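Local coordinates for uncharacterized protein TP-0789 domain-containing protein (Nitrosomonas europaea ATCC 19718, PDB 3BUU) that is of unknown function but belongs to the superfamily of LolA, the periplasmic lipoprotein carrier, and so may bind a lipid-like ligand, at residues A161-V166 with K172-E177; K15-R20 with A109-D114; L120-I125 with V151-F156; D77-M82 with F220-L225. One frame throughout, in Å; residues are numbered along the deposited sequence.

Interaction 1 of 4, residues A161-V166 with K172-E177; sequences AEFYSV and KTSRYE
With CG set between the backbone N and the carbonyl carbon (chi1 65°) and an extended chain beyond, K172 runs across the ring of F163, whose own CG stands anti to its carbonyl carbon (chi1 -61°). The two belong to an antiparallel beta hairpin of the curved LolA-like sheet, 158-164 pairing with 170-182. A161 and S174 form a hydrogen-bonded pair, gripped both ways: A161 N to S174 O and S174 N to A161 O, each 2.9 Å. F163 with K172 is the next such pair, where F163 N meets K172 O at 2.9 Å, while the return bond from K172 N to F163 O is weak. Between them E162 and T173 make the non-hydrogen-bonded pair, their side chains side by side on the other face, with E162 CG 4.1 Å from T173 CG2.

K172 CE lies over one face of the F163 ring, 4.3 Å from its centroid, a CH-pi contact. A lysine suits this buried place because its methylenes pack on the phenyl group while NZ reaches further, to a salt bridge with D105 and hydrogen bonds with Q100 O and Y144 OH; its cation-pi attraction to F163 is long and at most weak. With an alanine in place of F163, K172 CG and CE would probably lose the surface they pack on, and a gap would open beside S174. Beside the ring the residues are small: A161 CB rests 3.4 Å from S174 OG, and that same OG sits near the plane of the phenyl ring, at its edge, 3.4 Å from F163 CE2.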
# COMPACT_ATOMS: atom_id res chain seq x y z
N ALA A 161 10.95 -4.60 1.52
CA ALA A 161 10.79 -3.72 2.65
C ALA A 161 10.66 -4.51 3.93
O ALA A 161 10.22 -5.66 3.95
CB ALA A 161 9.63 -2.77 2.45
N GLU A 162 11.01 -3.83 5.02
CA GLU A 162 10.77 -4.34 6.39
C GLU A 162 9.97 -3.30 7.14
O GLU A 162 10.32 -2.10 7.11
CB GLU A 162 12.12 -4.60 7.09
CG GLU A 162 12.93 -5.75 6.53
CD GLU A 162 14.24 -5.95 7.23
OE1 GLU A 162 14.64 -5.08 8.01
OE2 GLU A 162 14.91 -6.95 6.95
N PHE A 163 8.90 -3.74 7.82
CA PHE A 163 7.97 -2.82 8.48
C PHE A 163 8.09 -3.04 9.98
O PHE A 163 8.04 -4.19 10.43
CB PHE A 163 6.53 -3.12 8.02
CG PHE A 163 6.36 -2.94 6.56
CD1 PHE A 163 5.92 -1.70 6.07
CD2 PHE A 163 6.67 -3.96 5.66
CE1 PHE A 163 5.78 -1.49 4.71
CE2 PHE A 163 6.53 -3.76 4.29
CZ PHE A 163 6.08 -2.53 3.81
N TYR A 164 8.24 -1.94 10.72
CA TYR A 164 8.51 -2.00 12.16
C TYR A 164 7.39 -1.37 12.95
O TYR A 164 6.67 -0.46 12.45
CB TYR A 164 9.82 -1.26 12.44
CG TYR A 164 10.99 -2.06 11.93
CD1 TYR A 164 11.70 -2.93 12.76
CD2 TYR A 164 11.39 -1.95 10.60
CE1 TYR A 164 12.77 -3.69 12.30
CE2 TYR A 164 12.45 -2.73 10.10
CZ TYR A 164 13.14 -3.59 10.96
OH TYR A 164 14.18 -4.41 10.58
N SER A 165 7.26 -1.86 14.18
CA SER A 165 6.23 -1.36 15.10
C SER A 165 6.59 -0.04 15.67
O SER A 165 7.70 0.45 15.50
CB SER A 165 6.10 -2.35 16.21
OG SER A 165 7.15 -2.20 17.16
N VAL A 166 5.64 0.52 16.44
CA VAL A 166 5.85 1.81 17.08
C VAL A 166 7.00 1.78 18.09
O VAL A 166 7.49 2.84 18.50
CB VAL A 166 4.56 2.33 17.80
CG1 VAL A 166 3.39 2.47 16.81
CG2 VAL A 166 4.16 1.40 18.95
N LYS A 172 6.60 -7.28 9.69
CA LYS A 172 6.35 -7.99 8.46
C LYS A 172 7.35 -7.50 7.44
O LYS A 172 8.04 -6.51 7.65
CB LYS A 172 4.89 -7.81 7.97
CG LYS A 172 4.54 -6.41 7.57
CD LYS A 172 3.08 -6.22 7.21
CE LYS A 172 2.80 -4.84 6.60
NZ LYS A 172 1.35 -4.63 6.45
N THR A 173 7.41 -8.23 6.34
CA THR A 173 8.28 -7.89 5.25
C THR A 173 7.48 -7.93 3.95
O THR A 173 6.45 -8.59 3.87
CB THR A 173 9.45 -8.90 5.14
OG1 THR A 173 8.91 -10.21 4.96
CG2 THR A 173 10.33 -8.89 6.37
N SER A 174 7.92 -7.19 2.95
CA SER A 174 7.32 -7.25 1.65
C SER A 174 8.39 -7.44 0.58
O SER A 174 9.55 -7.08 0.78
CB SER A 174 6.49 -6.02 1.34
OG SER A 174 7.35 -4.92 1.24
N ARG A 175 7.97 -8.01 -0.53
CA ARG A 175 8.79 -8.13 -1.74
C ARG A 175 7.96 -7.65 -2.93
O ARG A 175 6.77 -7.92 -3.01
CB ARG A 175 9.13 -9.62 -1.99
CG ARG A 175 9.89 -10.29 -0.93
CD ARG A 175 10.30 -11.68 -1.42
NE ARG A 175 9.28 -12.59 -1.99
CZ ARG A 175 8.50 -13.40 -1.28
NH1 ARG A 175 8.52 -13.37 0.05
NH2 ARG A 175 7.66 -14.22 -1.90
N TYR A 176 8.63 -6.97 -3.85
CA TYR A 176 8.01 -6.44 -5.06
C TYR A 176 8.39 -7.35 -6.23
O TYR A 176 9.57 -7.55 -6.47
CB TYR A 176 8.56 -5.04 -5.30
CG TYR A 176 8.19 -4.02 -4.27
CD1 TYR A 176 7.10 -3.18 -4.47
CD2 TYR A 176 8.93 -3.89 -3.09
CE1 TYR A 176 6.76 -2.22 -3.57
CE2 TYR A 176 8.57 -2.94 -2.18
CZ TYR A 176 7.49 -2.09 -2.40
OH TYR A 176 7.15 -1.14 -1.45
N GLU A 177 7.41 -7.79 -6.99
CA GLU A 177 7.65 -8.77 -8.03
C GLU A 177 6.79 -8.50 -9.28
O GLU A 177 5.89 -7.65 -9.27
CB GLU A 177 7.41 -10.20 -7.50
CG GLU A 177 8.41 -10.56 -6.40
CD GLU A 177 8.51 -11.99 -6.01
OE1 GLU A 177 7.76 -12.80 -6.57
OE2 GLU A 177 9.32 -12.29 -5.09

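Interaction 2 of 4, residues K15-R20 with A109-D114; sequences KADEIR and ANFTGD
An aspartate on helix 9-20 fastens the loop between helix 103-107 and strand 115-125, so this contact ties the N-terminal helix of the LolA-like fold to a loop that arrives some ninety residues later in the chain. D17 presents both carboxylate oxygens to consecutive residues of the loop. OD1 accepts from F111 N at 2.9 Å, met on its syn side but 28° out of the carboxylate plane. OD2 takes two donors: T112 N, at 2.9 Å, lies on the syn lone pair, and the hydroxyl T112 OG1, at 2.7 Å, comes from the anti side, tilted 32° from the plane. Three bonds thus fix the rotation of a buried carboxylate, and the dipoles of two backbone N-H groups probably help to stabilise its negative charge.

Threonine suits its position because its backbone and side chain can donate together; OG1 stands anti to the carbonyl carbon (chi1 -65°), beside its own backbone N, and both therefore converge on one oxygen. Were D17 replaced by an alanine, the N-H groups of F111 and T112 and the T112 hydroxyl would probably lose their shared acceptor, and the loop would be less firmly held to the helix. N110 packs its CB 3.6 Å from D17 OD2, whereas its amide oxygen turns to Q23. F111 lays its ring beside the helix, touching L13 and Y176, with CD2 3.6 Å from D17 OD1. Beyond the carboxylate, a water lies between the two backbones, 2.8 Å from D17 O and 2.7 Å from A109 O.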
# COMPACT_ATOMS: atom_id res chain seq x y z
N LYS A 15 11.99 8.32 -6.81
CA LYS A 15 12.16 7.45 -7.97
C LYS A 15 11.52 6.11 -7.75
O LYS A 15 10.87 5.57 -8.66
CB LYS A 15 13.61 7.34 -8.41
CG LYS A 15 14.14 8.67 -8.95
CD LYS A 15 15.62 8.74 -9.17
CE LYS A 15 16.00 10.17 -9.58
NZ LYS A 15 15.32 10.57 -10.85
N ALA A 16 11.69 5.55 -6.56
CA ALA A 16 11.03 4.28 -6.25
C ALA A 16 9.50 4.43 -6.25
O ALA A 16 8.77 3.58 -6.79
CB ALA A 16 11.56 3.74 -4.93
N ASP A 17 9.00 5.51 -5.64
CA ASP A 17 7.56 5.78 -5.67
C ASP A 17 7.01 5.88 -7.09
O ASP A 17 5.92 5.37 -7.37
CB ASP A 17 7.21 7.10 -5.00
CG ASP A 17 7.11 7.08 -3.47
OD1 ASP A 17 6.96 6.02 -2.85
OD2 ASP A 17 7.12 8.23 -2.93
N GLU A 18 7.74 6.57 -7.97
CA GLU A 18 7.26 6.76 -9.32
C GLU A 18 7.33 5.49 -10.17
O GLU A 18 6.60 5.40 -11.15
CB GLU A 18 7.94 7.94 -9.97
CG GLU A 18 9.25 7.67 -10.49
CD GLU A 18 9.93 8.94 -11.03
OE1 GLU A 18 9.33 10.03 -10.95
OE2 GLU A 18 11.04 8.83 -11.55
N ILE A 19 8.15 4.53 -9.78
CA ILE A 19 8.13 3.22 -10.39
C ILE A 19 6.92 2.41 -9.90
O ILE A 19 6.27 1.72 -10.70
CB ILE A 19 9.46 2.52 -10.19
CG1 ILE A 19 10.50 3.19 -11.09
CG2 ILE A 19 9.34 1.01 -10.40
CD1 ILE A 19 11.92 2.84 -10.71
N ARG A 20 6.65 2.46 -8.61
CA ARG A 20 5.53 1.71 -8.07
C ARG A 20 4.21 2.17 -8.71
O ARG A 20 3.43 1.32 -9.15
CB ARG A 20 5.52 1.91 -6.57
CG ARG A 20 4.30 1.35 -5.80
CD ARG A 20 4.29 -0.17 -5.63
NE ARG A 20 3.28 -0.46 -4.60
CZ ARG A 20 2.13 -1.14 -4.74
NH1 ARG A 20 1.74 -1.67 -5.93
NH2 ARG A 20 1.35 -1.27 -3.65
N ALA A 109 -0.73 6.04 -1.77
CA ALA A 109 -0.06 5.87 -3.05
C ALA A 109 1.44 5.78 -2.88
O ALA A 109 2.11 5.00 -3.57
CB ALA A 109 -0.41 7.02 -3.98
N ASN A 110 1.97 6.58 -1.96
CA ASN A 110 3.41 6.89 -1.99
C ASN A 110 4.02 6.90 -0.63
O ASN A 110 3.33 7.23 0.33
CB ASN A 110 3.58 8.26 -2.63
CG ASN A 110 3.10 8.25 -4.08
OD1 ASN A 110 3.55 7.40 -4.83
ND2 ASN A 110 2.15 9.10 -4.45
N PHE A 111 5.30 6.56 -0.52
CA PHE A 111 6.01 6.78 0.73
C PHE A 111 6.35 8.26 0.92
O PHE A 111 6.31 8.76 2.05
CB PHE A 111 7.30 5.98 0.75
CG PHE A 111 7.11 4.49 0.85
CD1 PHE A 111 6.52 3.90 1.96
CD2 PHE A 111 7.56 3.69 -0.19
CE1 PHE A 111 6.37 2.49 2.03
CE2 PHE A 111 7.44 2.30 -0.10
CZ PHE A 111 6.83 1.72 1.01
N THR A 112 6.73 8.95 -0.15
CA THR A 112 7.08 10.37 -0.06
C THR A 112 5.93 11.13 0.56
O THR A 112 4.77 10.92 0.19
CB THR A 112 7.43 10.92 -1.43
OG1 THR A 112 8.60 10.28 -1.93
CG2 THR A 112 7.72 12.42 -1.39
N GLY A 113 6.26 12.00 1.51
CA GLY A 113 5.28 12.82 2.22
C GLY A 113 4.85 12.23 3.55
O GLY A 113 4.42 12.94 4.46
N ASP A 114 4.93 10.91 3.68
CA ASP A 114 4.55 10.23 4.92
C ASP A 114 5.75 9.88 5.80
O ASP A 114 5.60 9.60 6.97
CB ASP A 114 3.78 8.94 4.62
CG ASP A 114 2.33 9.14 4.26
OD1 ASP A 114 1.89 10.33 4.25
OD2 ASP A 114 1.65 8.09 4.00
O HOH W 1 4.24 4.62 -5.25

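Interaction 3 of 4, residues L120-I125 with V151-F156; sequences LRNESI and VNQSNF
N122 and Q153 approach with their CA atoms 9.0 Å apart, because N122 lies on strand 115-125 and Q153 just past the end of strand 146-152, strands that are not direct neighbours in the LolA-like antiparallel sheet: strand 128-137 runs between them. The contact therefore reaches across that middle strand by side chains alone. Both residues put CG anti to the carbonyl carbon (chi1 -68° for N122 and -66° for Q153), and Q153, extended beyond CG, brings its amide nitrogen to N122. NE2 of Q153 lies 3.2 Å from OD1 of N122, the amide planes 75° apart and the chains crossing at about a right angle. Polar amides suit this surface position, and the longer glutamine does most of the reaching: Y131 of the middle strand packs against both, while their ends can face solvent.

In 120-125 a classic beta bulge sets L120 and R121 opposite V132, and R121 then grips E123 side-on, NE and NH2 both meeting the single oxygen OE2; NE does so at 2.6 Å, along the guanidinium plane. E123 has a second partner through its other oxygen, W150 NE1. In 151-156, where the strand gives way to a turn, N152 closes an Asx turn. Its OD1 accepts from S154 N at 2.9 Å, and the S154 hydroxyl also donates to that oxygen, with OG 2.7 Å away and well above the amide plane of N152.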
# COMPACT_ATOMS: atom_id res chain seq x y z
N LEU A 120 20.34 4.36 5.30
CA LEU A 120 20.82 3.60 6.46
C LEU A 120 22.14 2.95 6.08
O LEU A 120 23.13 3.06 6.80
CB LEU A 120 19.76 2.58 6.89
CG LEU A 120 20.23 1.71 8.07
CD1 LEU A 120 20.53 2.58 9.31
CD2 LEU A 120 19.13 0.72 8.33
N ARG A 121 22.16 2.24 4.96
CA ARG A 121 23.34 1.54 4.49
C ARG A 121 23.12 1.17 3.04
O ARG A 121 21.99 1.21 2.56
CB ARG A 121 23.62 0.27 5.33
CG ARG A 121 22.51 -0.76 5.26
CD ARG A 121 22.81 -2.01 6.12
NE ARG A 121 21.66 -2.96 6.11
CZ ARG A 121 20.67 -3.03 7.01
NH1 ARG A 121 20.64 -2.24 8.07
NH2 ARG A 121 19.69 -3.92 6.82
N ASN A 122 24.19 0.79 2.37
CA ASN A 122 24.09 0.06 1.11
C ASN A 122 24.27 -1.41 1.35
O ASN A 122 25.02 -1.78 2.26
CB ASN A 122 25.13 0.66 0.14
CG ASN A 122 24.76 2.11 -0.27
OD1 ASN A 122 23.64 2.38 -0.62
ND2 ASN A 122 25.69 3.03 -0.13
N GLU A 123 23.60 -2.26 0.59
CA GLU A 123 23.77 -3.71 0.69
C GLU A 123 23.92 -4.32 -0.68
O GLU A 123 23.26 -3.90 -1.62
CB GLU A 123 22.53 -4.37 1.32
CG GLU A 123 22.39 -4.32 2.78
CD GLU A 123 21.26 -5.17 3.36
OE1 GLU A 123 20.66 -6.05 2.71
OE2 GLU A 123 21.04 -4.94 4.56
N SER A 124 24.78 -5.31 -0.78
CA SER A 124 24.94 -6.11 -1.98
C SER A 124 24.29 -7.45 -1.70
O SER A 124 24.52 -8.07 -0.67
CB SER A 124 26.43 -6.34 -2.25
OG SER A 124 27.12 -5.11 -2.38
N ILE A 125 23.45 -7.91 -2.60
CA ILE A 125 22.87 -9.21 -2.44
C ILE A 125 23.13 -9.68 -3.85
O ILE A 125 22.43 -9.28 -4.78
CB ILE A 125 21.35 -9.14 -2.00
CG1 ILE A 125 21.14 -8.34 -0.69
CG2 ILE A 125 20.72 -10.53 -1.88
CD1 ILE A 125 19.64 -8.09 -0.32
N VAL A 151 16.11 -0.30 -2.36
CA VAL A 151 15.91 0.28 -3.68
C VAL A 151 17.13 -0.09 -4.52
O VAL A 151 18.27 0.19 -4.13
CB VAL A 151 15.71 1.80 -3.59
CG1 VAL A 151 15.55 2.37 -5.00
CG2 VAL A 151 14.50 2.15 -2.76
N ASN A 152 16.89 -0.73 -5.66
CA ASN A 152 18.00 -1.12 -6.53
C ASN A 152 18.76 0.10 -7.01
O ASN A 152 18.17 1.05 -7.52
CB ASN A 152 17.40 -1.86 -7.72
CG ASN A 152 18.40 -2.67 -8.47
OD1 ASN A 152 19.46 -2.20 -8.78
ND2 ASN A 152 18.06 -3.88 -8.81
N GLN A 153 20.08 0.10 -6.86
CA GLN A 153 20.87 1.27 -7.26
C GLN A 153 20.89 1.43 -8.76
O GLN A 153 21.12 2.52 -9.26
CB GLN A 153 22.30 1.15 -6.78
CG GLN A 153 22.43 1.19 -5.26
CD GLN A 153 23.86 1.24 -4.80
OE1 GLN A 153 24.79 1.31 -5.61
NE2 GLN A 153 24.07 1.12 -3.51
N SER A 154 20.70 0.35 -9.51
CA SER A 154 20.85 0.40 -10.95
C SER A 154 19.70 1.15 -11.60
O SER A 154 19.92 1.89 -12.55
CB SER A 154 20.96 -1.03 -11.54
OG SER A 154 19.80 -1.78 -11.40
N ASN A 155 18.47 0.91 -11.15
CA ASN A 155 17.26 1.39 -11.84
C ASN A 155 16.21 1.93 -10.88
O ASN A 155 15.11 2.23 -11.32
CB ASN A 155 16.66 0.29 -12.71
CG ASN A 155 16.34 -0.95 -11.94
OD1 ASN A 155 16.34 -0.96 -10.71
ND2 ASN A 155 16.10 -2.03 -12.66
N PHE A 156 16.55 2.07 -9.59
CA PHE A 156 15.65 2.63 -8.58
C PHE A 156 14.42 1.81 -8.32
O PHE A 156 13.49 2.28 -7.68
CB PHE A 156 15.30 4.10 -8.85
CG PHE A 156 16.52 4.97 -8.92
CD1 PHE A 156 17.14 5.45 -7.77
CD2 PHE A 156 17.05 5.30 -10.16
CE1 PHE A 156 18.28 6.26 -7.83
CE2 PHE A 156 18.19 6.12 -10.25
CZ PHE A 156 18.80 6.59 -9.10

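Interaction 4 of 4, residues D77-M82 with F220-L225; sequences DLWVFM and FTKDYL
K222 stretches its fully extended side chain over the indole of W79, with CG anti to the carbonyl carbon (chi1 -58°) and the remaining torsions all anti, which brings CE and NZ out over the ring. In the W79 conformer described, one of two, CE sits above the five-membered ring, 3.5 Å from its centroid, as a CH-pi contact. One bond further, NZ stands over the six-membered ring, 3.7 Å from that centroid and 21° off the normal, a cation-pi interaction. A tryptophan suits this place because its two fused rings give the methylene and the ammonium each a separate patch of pi surface.

Strand 77-81, near one edge of the LolA-like antiparallel sheet, supplies both aromatic residues; W79 and F81, two residues apart, point to the same side, where the C-terminal loop after strand 202-212 packs across them. T221 opens the turn of that loop with an ST motif, its OG1 accepting from Y224 N at 3.1 Å.

F81 meets the loop in two ways. L225 CB lies over the centre of the ring, 4.1 Å from the centroid and only 10° off the normal, and CD1 of L225 reaches F81 CE2 at 3.7 Å. A branched leucine can thus meet the phenyl group with two carbons, and it also touches L72 and I57. K222 instead comes to the edge of F81, its CA and CG each 3.9 Å from CZ.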
# COMPACT_ATOMS: atom_id res chain seq x y z
N ASP A 77 -6.99 10.56 7.38
CA ASP A 77 -8.18 10.02 8.03
C ASP A 77 -8.98 9.12 7.10
O ASP A 77 -9.11 9.43 5.91
CB ASP A 77 -9.05 11.17 8.50
CG ASP A 77 -8.40 11.98 9.62
OD1 ASP A 77 -8.07 11.42 10.67
OD2 ASP A 77 -8.17 13.18 9.40
N LEU A 78 -9.50 8.02 7.65
CA LEU A 78 -10.31 7.08 6.92
C LEU A 78 -11.69 7.00 7.49
O LEU A 78 -11.87 6.93 8.70
CB LEU A 78 -9.76 5.66 6.98
CG LEU A 78 -8.32 5.47 6.59
CD1 LEU A 78 -7.95 3.99 6.74
CD2 LEU A 78 -8.13 5.91 5.19
N TRP A 79 -12.67 6.96 6.61
CA TRP A 79 -14.09 6.70 6.94
C TRP A 79 -14.42 5.37 6.31
O TRP A 79 -14.17 5.15 5.11
CB TRP A 79 -15.03 7.78 6.35
CG TRP A 79 -15.11 9.13 7.10
CD1 TRP A 79 -14.81 10.37 6.60
CD2 TRP A 79 -15.57 9.35 8.45
NE1 TRP A 79 -15.01 11.34 7.57
CE2 TRP A 79 -15.50 10.74 8.70
CE3 TRP A 79 -16.02 8.51 9.46
CZ2 TRP A 79 -15.82 11.29 9.94
CZ3 TRP A 79 -16.38 9.07 10.69
CH2 TRP A 79 -16.28 10.44 10.91
N VAL A 80 -15.01 4.48 7.10
CA VAL A 80 -15.32 3.15 6.66
C VAL A 80 -16.84 2.93 6.69
O VAL A 80 -17.52 3.25 7.69
CB VAL A 80 -14.58 2.13 7.51
CG1 VAL A 80 -14.87 0.72 6.97
CG2 VAL A 80 -13.09 2.44 7.54
N PHE A 81 -17.39 2.48 5.58
CA PHE A 81 -18.84 2.35 5.41
C PHE A 81 -19.17 0.86 5.64
O PHE A 81 -18.59 0.02 4.95
CB PHE A 81 -19.17 2.85 4.00
CG PHE A 81 -18.87 4.32 3.81
CD1 PHE A 81 -19.87 5.25 3.89
CD2 PHE A 81 -17.55 4.76 3.67
CE1 PHE A 81 -19.60 6.60 3.76
CE2 PHE A 81 -17.25 6.11 3.57
CZ PHE A 81 -18.27 7.04 3.62
N MSE A 82 -20.05 0.56 6.62
CA MSE A 82 -20.37 -0.81 7.13
C MSE A 82 -21.89 -0.99 7.19
O MSE A 82 -22.59 -0.05 7.52
CB MSE A 82 -19.86 -1.01 8.57
CG MSE A 82 -18.35 -1.00 8.74
SE MSE A 82 -17.38 -2.40 7.79
CE MSE A 82 -17.76 -4.01 8.85
N PHE A 220 -14.86 12.62 -3.32
CA PHE A 220 -14.28 12.12 -2.07
C PHE A 220 -15.13 12.59 -0.91
O PHE A 220 -14.71 13.40 -0.09
CB PHE A 220 -12.83 12.53 -2.00
CG PHE A 220 -12.00 11.86 -3.05
CD1 PHE A 220 -11.72 10.49 -2.95
CD2 PHE A 220 -11.56 12.56 -4.15
CE1 PHE A 220 -10.98 9.86 -3.95
CE2 PHE A 220 -10.83 11.95 -5.14
CZ PHE A 220 -10.52 10.60 -5.05
N THR A 221 -16.37 12.07 -0.87
CA THR A 221 -17.37 12.46 0.15
C THR A 221 -18.20 11.25 0.56
O THR A 221 -18.32 10.27 -0.17
CB THR A 221 -18.36 13.49 -0.39
OG1 THR A 221 -19.23 12.85 -1.33
CG2 THR A 221 -17.67 14.71 -0.98
N LYS A 222 -18.78 11.35 1.75
CA LYS A 222 -19.70 10.34 2.24
C LYS A 222 -20.91 10.16 1.34
O LYS A 222 -21.35 9.05 1.12
CB LYS A 222 -20.13 10.68 3.66
CG LYS A 222 -18.97 10.79 4.64
CD LYS A 222 -19.52 11.13 6.02
CE LYS A 222 -18.40 11.39 7.02
NZ LYS A 222 -18.95 11.64 8.39
N ASP A 223 -21.38 11.24 0.73
CA ASP A 223 -22.54 11.15 -0.15
C ASP A 223 -22.26 10.33 -1.40
O ASP A 223 -23.12 9.58 -1.86
CB ASP A 223 -23.04 12.54 -0.53
CG ASP A 223 -23.73 13.22 0.61
OD1 ASP A 223 -24.38 12.53 1.43
OD2 ASP A 223 -23.60 14.45 0.69
N TYR A 224 -21.04 10.45 -1.95
CA TYR A 224 -20.71 9.71 -3.13
C TYR A 224 -20.78 8.19 -2.85
O TYR A 224 -21.04 7.39 -3.74
CB TYR A 224 -19.35 10.18 -3.62
CG TYR A 224 -18.84 9.50 -4.84
CD1 TYR A 224 -19.28 9.87 -6.11
CD2 TYR A 224 -17.91 8.48 -4.75
CE1 TYR A 224 -18.78 9.23 -7.25
CE2 TYR A 224 -17.40 7.84 -5.88
CZ TYR A 224 -17.84 8.23 -7.13
OH TYR A 224 -17.31 7.63 -8.24
N LEU A 225 -20.49 7.80 -1.60
CA LEU A 225 -20.41 6.37 -1.24
C LEU A 225 -21.69 5.79 -0.64
O LEU A 225 -21.69 4.69 -0.11
CB LEU A 225 -19.19 6.14 -0.35
CG LEU A 225 -17.86 6.35 -1.08
CD1 LEU A 225 -16.72 6.26 -0.07
CD2 LEU A 225 -17.70 5.27 -2.13

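Interaction 1 is buried and interaction 2 partly so, both nearer the middle of the chain than the other two; interaction 3 lies on the surface, and interaction 4 is partly buried on the opposite side of the chain's centre from it, about 39 Å away between centres. Interactions 1 and 3 share the sheet, strands 146-152 and 158-164 being neighbours, but the first is a true backbone pairing and the other spans a strand by polar amides. Interaction 2 holds a loop to the helix through a charged carboxylate, and touches both: Y176 packs on F111 and R20, and F156 on K15. Interaction 4 relies on aromatic faces under a lysine and a leucine.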